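Gluconate kinase (Lactobacillus acidophilus, PDB 3LL3) phosphorylates D-xylulose with ATP as phosphate donor, as a sugar kinase of the FGGY family. Local coordinates at the interface of chains A and B. Residues are numbered along the deposited sequence; one frame, centred on the assembly and turned at random. Chains: chain A/B, Gluconate kinase.

Contact 1: the interface of chains A and B. Residues chain A 359, 363-364, 368; chain B 305, 309-310, 356.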
loop_
_atom_site.group_PDB
_atom_site.type_symbol
_atom_site.label_atom_id
_atom_site.label_comp_id
_atom_site.label_asym_id
_atom_site.label_seq_id
_atom_site.Cartn_x
_atom_site.Cartn_y
_atom_site.Cartn_z
ATOM N N LEU A 359 -1.054 6.192 3.434
ATOM C CA LEU A 359 -0.867 7.355 2.577
ATOM C C LEU A 359 -1.857 8.493 2.885
ATOM O O LEU A 359 -3.001 8.271 3.293
ATOM C CB LEU A 359 -0.980 6.978 1.100
ATOM C CG LEU A 359 0.079 6.104 0.428
ATOM C CD1 LEU A 359 -0.489 5.517 -0.855
ATOM C CD2 LEU A 359 1.349 6.913 0.137
ATOM N N HIS A 363 2.198 12.662 1.978
ATOM C CA HIS A 363 3.202 11.740 1.450
ATOM C C HIS A 363 3.484 11.980 -0.017
ATOM O O HIS A 363 2.699 11.584 -0.884
ATOM C CB HIS A 363 2.790 10.293 1.683
ATOM C CG HIS A 363 2.623 9.954 3.127
ATOM N ND1 HIS A 363 1.393 9.945 3.747
ATOM C CD2 HIS A 363 3.533 9.643 4.082
ATOM C CE1 HIS A 363 1.550 9.636 5.022
ATOM N NE2 HIS A 363 2.839 9.446 5.252
ATOM N N GLN A 364 4.619 12.616 -0.289
ATOM C CA GLN A 364 5.037 12.893 -1.653
ATOM C C GLN A 364 6.116 11.889 -2.059
ATOM O O GLN A 364 6.339 10.923 -1.341
ATOM C CB GLN A 364 5.519 14.340 -1.760
ATOM C CG GLN A 364 4.408 15.346 -1.463
ATOM C CD GLN A 364 4.934 16.754 -1.271
ATOM O OE1 GLN A 364 5.552 17.323 -2.168
ATOM N NE2 GLN A 364 4.693 17.322 -0.092
HETATM N N MSE A 368 7.585 8.203 -0.127
HETATM C CA MSE A 368 7.440 6.856 -0.676
HETATM C C MSE A 368 8.782 6.204 -0.889
HETATM O O MSE A 368 8.937 5.031 -0.585
HETATM C CB MSE A 368 6.626 6.838 -1.960
HETATM C CG MSE A 368 5.194 7.351 -1.694
HETATM SE SE MSE A 368 4.053 7.181 -3.246
HETATM C CE MSE A 368 3.733 5.234 -3.212
ATOM N N TRP B 305 -3.143 14.299 -6.523
ATOM C CA TRP B 305 -2.040 13.824 -5.691
ATOM C C TRP B 305 -1.151 12.831 -6.443
ATOM O O TRP B 305 0.079 12.984 -6.482
ATOM C CB TRP B 305 -2.560 13.160 -4.425
ATOM C CG TRP B 305 -1.473 12.469 -3.688
ATOM C CD1 TRP B 305 -0.550 13.045 -2.867
ATOM C CD2 TRP B 305 -1.169 11.070 -3.715
ATOM N NE1 TRP B 305 0.304 12.085 -2.369
ATOM C CE2 TRP B 305 -0.050 10.867 -2.880
ATOM C CE3 TRP B 305 -1.740 9.967 -4.356
ATOM C CZ2 TRP B 305 0.510 9.607 -2.673
ATOM C CZ3 TRP B 305 -1.185 8.723 -4.157
ATOM C CH2 TRP B 305 -0.066 8.548 -3.319
ATOM N N THR B 309 2.718 12.926 -7.441
ATOM C CA THR B 309 3.542 12.107 -6.569
ATOM C C THR B 309 4.128 10.925 -7.326
ATOM O O THR B 309 5.308 10.621 -7.206
ATOM C CB THR B 309 2.717 11.590 -5.384
ATOM O OG1 THR B 309 2.348 12.689 -4.557
ATOM C CG2 THR B 309 3.509 10.565 -4.556
ATOM N N LEU B 310 3.293 10.256 -8.107
ATOM C CA LEU B 310 3.746 9.119 -8.896
ATOM C C LEU B 310 4.654 9.587 -10.037
ATOM O O LEU B 310 5.567 8.877 -10.426
ATOM C CB LEU B 310 2.540 8.325 -9.424
ATOM C CG LEU B 310 2.126 6.993 -8.776
ATOM C CD1 LEU B 310 2.540 6.838 -7.304
ATOM C CD2 LEU B 310 0.627 6.765 -8.955
ATOM N N PHE B 356 -1.627 1.109 -1.384
ATOM C CA PHE B 356 -1.501 0.193 -2.512
ATOM C C PHE B 356 -1.252 -1.172 -1.891
ATOM O O PHE B 356 -0.315 -1.311 -1.100
ATOM C CB PHE B 356 -0.288 0.554 -3.363
ATOM C CG PHE B 356 -0.453 1.790 -4.208
ATOM C CD1 PHE B 356 -1.007 1.714 -5.476
ATOM C CD2 PHE B 356 0.019 3.008 -3.768
ATOM C CE1 PHE B 356 -1.118 2.853 -6.279
ATOM C CE2 PHE B 356 -0.084 4.153 -4.559
ATOM C CZ PHE B 356 -0.654 4.072 -5.817
#
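B:Trp305 meets A:His363 through the edge of its indole, and one hydrogen bond shows how a large aromatic side chain can be polar and apolar at once. The site is one side of a two-fold symmetric interface between two copies of the kinase, which may or may not be the biological dimer. NE1, the indole N-H, reaches the backbone carbonyl O of A:His363 at 2.9 Å, and the oxygen lies almost in the indole plane. The approach to the carbonyl is less regular, with the donor tilted out of its plane. Chi1 (170°, CG anti to the backbone N) carries the ring out toward chain A, and chi2 (80°) turns its pyrrole edge to A:His363, leaving the benzo side for A:Leu359. There the leucine crosses the tryptophan at about a right angle, bringing its two methyls to neighbouring rim atoms: CD1 lies 3.9 Å from CH2 of B:Trp305, and CD2 lies 4.0 Å from CZ2. The same CD1 methyl also touches CD2 of the B:Phe356 ring at 3.9 Å, so the leucine fork fits against two aromatic groups of the partner.

Behind this pair, B:Thr309 lays its hydroxyl OG1 over one face of the indole, toward the rim, while donating to the carbonyl O of B:Trp305 at 3.0 Å. The hydroxyl is thus occupied within its own helix, and methyl CG2 points across to the selenium of A:Met368 at 3.7 Å. The selenomethionine bends at chi3 (75°), bringing methyl CE loosely toward CE2 of B:Phe356. A leucine in place of B:Trp305 would probably leave the A:His363 carbonyl without its N-H partner and open a gap beside the methyls of A:Leu359. In the fold, helix 300-310 of chain B presents B:Trp305, B:Thr309 and B:Leu310 to the end of strand 354-359, the following loop and the first turn of helix 365-388 in chain A.

Contact 2: the interface of chains A and B. Residues chain A 305, 309, 356; chain B 359, 363-365, 368.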
loop_
_atom_site.group_PDB
_atom_site.type_symbol
_atom_site.label_atom_id
_atom_site.label_comp_id
_atom_site.label_asym_id
_atom_site.label_seq_id
_atom_site.Cartn_x
_atom_site.Cartn_y
_atom_site.Cartn_z
ATOM N N TRP A 305 13.482 -2.309 -7.967
ATOM C CA TRP A 305 12.109 -2.131 -8.449
ATOM C C TRP A 305 11.586 -0.723 -8.157
ATOM O O TRP A 305 11.007 -0.081 -9.033
ATOM C CB TRP A 305 11.153 -3.178 -7.866
ATOM C CG TRP A 305 9.707 -2.836 -8.106
ATOM C CD1 TRP A 305 8.945 -3.179 -9.195
ATOM C CD2 TRP A 305 8.848 -2.073 -7.242
ATOM N NE1 TRP A 305 7.663 -2.685 -9.052
ATOM C CE2 TRP A 305 7.580 -2.000 -7.868
ATOM C CE3 TRP A 305 9.024 -1.453 -5.997
ATOM C CZ2 TRP A 305 6.498 -1.325 -7.293
ATOM C CZ3 TRP A 305 7.945 -0.779 -5.429
ATOM C CH2 TRP A 305 6.696 -0.720 -6.080
ATOM N N THR A 309 10.430 2.183 -10.753
ATOM C CA THR A 309 8.975 2.311 -10.791
ATOM C C THR A 309 8.512 3.650 -10.235
ATOM O O THR A 309 7.667 4.310 -10.833
ATOM C CB THR A 309 8.294 1.158 -10.034
ATOM O OG1 THR A 309 8.608 -0.070 -10.687
ATOM C CG2 THR A 309 6.784 1.326 -10.000
ATOM N N PHE A 356 2.092 -0.383 0.169
ATOM C CA PHE A 356 2.280 0.884 0.866
ATOM C C PHE A 356 1.027 1.090 1.679
ATOM O O PHE A 356 -0.052 1.140 1.101
ATOM C CB PHE A 356 2.386 2.067 -0.110
ATOM C CG PHE A 356 3.720 2.182 -0.810
ATOM C CD1 PHE A 356 4.789 2.825 -0.195
ATOM C CD2 PHE A 356 3.889 1.681 -2.095
ATOM C CE1 PHE A 356 6.013 2.958 -0.841
ATOM C CE2 PHE A 356 5.116 1.795 -2.756
ATOM C CZ PHE A 356 6.186 2.417 -2.126
ATOM N N LEU B 359 1.467 -5.473 -4.471
ATOM C CA LEU B 359 2.595 -5.152 -5.340
ATOM C C LEU B 359 3.528 -6.331 -5.643
ATOM O O LEU B 359 3.872 -7.138 -4.786
ATOM C CB LEU B 359 3.432 -4.002 -4.771
ATOM C CG LEU B 359 2.811 -2.604 -4.713
ATOM C CD1 LEU B 359 3.630 -1.697 -3.799
ATOM C CD2 LEU B 359 2.701 -1.999 -6.101
ATOM N N HIS B 363 4.283 -5.062 -11.382
ATOM C CA HIS B 363 3.614 -3.772 -11.259
ATOM C C HIS B 363 4.550 -2.603 -11.483
ATOM O O HIS B 363 5.350 -2.236 -10.613
ATOM C CB HIS B 363 2.917 -3.665 -9.911
ATOM C CG HIS B 363 1.827 -4.672 -9.728
ATOM N ND1 HIS B 363 2.017 -5.856 -9.052
ATOM C CD2 HIS B 363 0.547 -4.690 -10.170
ATOM C CE1 HIS B 363 0.896 -6.557 -9.072
ATOM N NE2 HIS B 363 -0.012 -5.869 -9.744
ATOM N N GLN B 364 4.437 -2.012 -12.664
ATOM C CA GLN B 364 5.258 -0.870 -13.013
ATOM C C GLN B 364 4.460 0.433 -12.896
ATOM O O GLN B 364 3.363 0.444 -12.350
ATOM C CB GLN B 364 5.832 -1.070 -14.410
ATOM C CG GLN B 364 6.398 -2.476 -14.592
ATOM C CD GLN B 364 6.973 -2.720 -15.974
ATOM O OE1 GLN B 364 7.875 -2.016 -16.415
ATOM N NE2 GLN B 364 6.450 -3.736 -16.664
ATOM N N LYS B 365 5.020 1.535 -13.363
ATOM C CA LYS B 365 4.331 2.812 -13.229
ATOM C C LYS B 365 2.898 2.746 -13.773
ATOM O O LYS B 365 1.976 3.230 -13.128
ATOM C CB LYS B 365 5.103 3.927 -13.917
ATOM C CG LYS B 365 4.466 5.273 -13.735
ATOM C CD LYS B 365 5.046 5.935 -12.543
ATOM C CE LYS B 365 6.477 6.329 -12.867
ATOM N NZ LYS B 365 7.081 7.030 -11.722
HETATM N N MSE B 368 0.430 1.159 -11.337
HETATM C CA MSE B 368 0.169 1.978 -10.160
HETATM C C MSE B 368 -0.713 3.168 -10.540
HETATM O O MSE B 368 -1.678 3.470 -9.842
HETATM C CB MSE B 368 1.466 2.451 -9.507
HETATM C CG MSE B 368 2.305 1.289 -8.930
HETATM SE SE MSE B 368 3.818 1.926 -7.873
HETATM C CE MSE B 368 2.831 2.461 -6.241
#
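A:Phe356 and B:Leu359 touch at the apolar centre, both drawn from the stretch that forms the second signature of FGGY-family kinases, the motif that also supplies B:His363, B:Lys365 and B:Met368. The site is the other side of the symmetric interface between the two kinase copies, with the chains exchanged. Methyl CD1 of B:Leu359 sits 3.8 Å from CD2 of the phenyl ring, and the side chains meet at a slant. In the leucine, chi1 (-68°, CG anti to the carbonyl carbon) points the branch at chain A and chi2 (165°) aims the methyls: CD1 lies between the phenylalanine and CH2 of A:Trp305, CD2 against CZ2 on the indole's benzo rim.

Next outward is A:Thr309, whose methyl CG2 meets the selenium of selenomethionine B:Met368 at 3.7 Å, the two side chains crossing roughly perpendicularly. The methyl also rests on the backbone where B:Gln364 gives way to helix 365-388. Its hydroxyl turns back, donating to the carbonyl O of A:Trp305 and lying over one indole face near the rim, which should help to steady that ring.

The polar rim begins at the indole N-H. NE1 of A:Trp305 donates to the backbone O of B:His363 at 2.8 Å, with an angle of 153° at the hydrogen. The acceptor stays close to the indole plane, so the ring presents its edge and not its face to the loop. Farther out, B:Lys365 is bent at chi2 and chi3, and this kinked chain brings its amino group NZ to the carbonyl O of A:Thr309 at 2.9 Å. That carbonyl lies near the C-terminal end of helix 300-311, where the helix dipole would probably favour a positively charged partner.

Contact 1 and contact 2 are near-twins across the two-fold axis, their C-alpha centres about 12 Å apart. They share the same core residues with the chains exchanged; the lysine bond is described for contact 2 and the nearby B:Leu310 for contact 1. Strand 354-359 joins them: in each chain it gives the leucine to one contact and the phenylalanine to the other, so the two apolar centres adjoin near the axis. Helix 300-311 (300-310 in chain B) also carries residues of the ATP pocket at its start. The paired contacts are consistent with a symmetric dimer, although the deposited assembly need not be the biological one.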